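Local atomic coordinates of thrombomodulin (Homo sapiens, PDB entry 1DX5), a protein that acts as an endothelial cell receptor and as the cofactor with which thrombin activates protein C, starting an anticoagulant pathway. Residues G68-L71 with C77-I80. Residues are numbered along the deposited sequence; the frame is centred on the assembly and turned at random.
Sequences GYIL and CTDI. With CA (calcium ion), chain N.
Y69 packs its ring against the backbone of T78 and D79 in the C-terminal beta hairpin of the fifth EGF-like domain, near the junction with the calcium-binding sixth EGF-like domain. Antiparallel pairing is established by three backbone hydrogen bonds: I70 N to T78 O and T78 N to I70 O, which make I70 and T78 a hydrogen-bonded pair, and I80 N to G68 O (2.9 Å, 166° at the hydrogen), which carries the ladder past the last strand residue. The tight part lies where Y69 meets T78 and D79 and where I80 meets G68 and I70. With chi1 of Y69 at -76°, CG stands anti to the carbonyl carbon, and Y69 CD2 comes to 3.3 Å from D79 N, with T78 N in plane at the ring edge. D79 OD1 lies over one ring face, while the phenol OH is hydrogen-bonded to Q48 O. On the other face I70 and I80 cross at about a right angle, I70 CG2 to I80 CG1 3.8 Å, and a chain of another protein packs on I70, T78 and I80. The loose part is the partly exposed L71 end, where the L71 side chain stays 4.6 Å from 77-80 although C77, disulfide-bonded to C65, brings its CB to 4.0 Å from Y69 CB. At the end of the ladder, D79 and I80 bind calcium together with E82, N95, L96 and T99, so the metal links the end of the hairpin to the 95-99 loop. D79 grips it unequally: OD1, also hydrogen-bonded by G98 N, sits 2.4 Å from the calcium ion, and OD2 2.9 Å.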
loop_
_atom_site.group_PDB
_atom_site.type_symbol
_atom_site.label_atom_id
_atom_site.label_comp_id
_atom_site.label_asym_id
_atom_site.label_seq_id
_atom_site.Cartn_x
_atom_site.Cartn_y
_atom_site.Cartn_z
ATOM N N GLY E 68 0.904 -17.378 -5.782
ATOM C CA GLY E 68 0.172 -18.001 -4.686
ATOM C C GLY E 68 0.900 -17.951 -3.355
ATOM O O GLY E 68 0.396 -18.447 -2.343
ATOM N N TYR E 69 2.108 -17.392 -3.362
ATOM C CA TYR E 69 2.916 -17.265 -2.151
ATOM C C TYR E 69 3.233 -15.797 -1.914
ATOM O O TYR E 69 3.229 -15.007 -2.840
ATOM C CB TYR E 69 4.224 -18.064 -2.274
ATOM C CG TYR E 69 4.046 -19.550 -2.121
ATOM C CD1 TYR E 69 3.670 -20.343 -3.197
ATOM C CD2 TYR E 69 4.224 -20.162 -0.879
ATOM C CE1 TYR E 69 3.473 -21.717 -3.043
ATOM C CE2 TYR E 69 4.031 -21.529 -0.711
ATOM C CZ TYR E 69 3.654 -22.294 -1.796
ATOM O OH TYR E 69 3.449 -23.627 -1.630
ATOM N N ILE E 70 3.492 -15.434 -0.667
ATOM C CA ILE E 70 3.800 -14.059 -0.335
ATOM C C ILE E 70 4.965 -14.042 0.654
ATOM O O ILE E 70 5.094 -14.933 1.484
ATOM C CB ILE E 70 2.522 -13.321 0.210
ATOM C CG1 ILE E 70 2.823 -11.842 0.489
ATOM C CG2 ILE E 70 1.967 -14.025 1.467
ATOM C CD1 ILE E 70 1.595 -11.035 0.885
ATOM N N LEU E 71 5.856 -13.068 0.502
ATOM C CA LEU E 71 7.025 -12.940 1.369
ATOM C C LEU E 71 6.600 -12.754 2.816
ATOM O O LEU E 71 5.658 -12.013 3.108
ATOM C CB LEU E 71 7.914 -11.785 0.902
ATOM C CG LEU E 71 9.351 -11.743 1.431
ATOM C CD1 LEU E 71 10.072 -12.994 0.969
ATOM C CD2 LEU E 71 10.079 -10.479 0.924
ATOM N N CYS E 77 8.809 -17.519 1.717
ATOM C CA CYS E 77 7.585 -17.416 0.947
ATOM C C CYS E 77 6.568 -18.335 1.599
ATOM O O CYS E 77 6.795 -19.537 1.722
ATOM C CB CYS E 77 7.838 -17.866 -0.487
ATOM S SG CYS E 77 8.991 -16.808 -1.401
ATOM N N THR E 78 5.446 -17.769 2.015
ATOM C CA THR E 78 4.401 -18.552 2.664
ATOM C C THR E 78 3.137 -18.587 1.786
ATOM O O THR E 78 2.845 -17.641 1.051
ATOM C CB THR E 78 4.106 -18.011 4.090
ATOM O OG1 THR E 78 3.155 -18.864 4.745
ATOM C CG2 THR E 78 3.535 -16.624 4.021
ATOM N N ASP E 79 2.416 -19.698 1.837
ATOM C CA ASP E 79 1.213 -19.868 1.031
ATOM C C ASP E 79 0.064 -18.928 1.401
ATOM O O ASP E 79 -0.200 -18.669 2.577
ATOM C CB ASP E 79 0.740 -21.321 1.123
ATOM C CG ASP E 79 -0.619 -21.588 0.301
ATOM O OD1 ASP E 79 -0.658 -21.349 -0.928
ATOM O OD2 ASP E 79 -1.598 -22.025 0.926
ATOM N N ILE E 80 -0.573 -18.379 0.373
ATOM C CA ILE E 80 -1.736 -17.525 0.558
ATOM C C ILE E 80 -2.947 -18.477 0.621
ATOM O O ILE E 80 -3.150 -19.289 -0.277
ATOM C CB ILE E 80 -1.925 -16.554 -0.626
ATOM C CG1 ILE E 80 -0.732 -15.608 -0.725
ATOM C CG2 ILE E 80 -3.213 -15.721 -0.426
ATOM C CD1 ILE E 80 -0.761 -14.695 -1.953
HETATM CA CA CA N . -2.996 -21.332 -1.478
HETATM O O HOH W 1 -1.829 -20.024 -3.150
#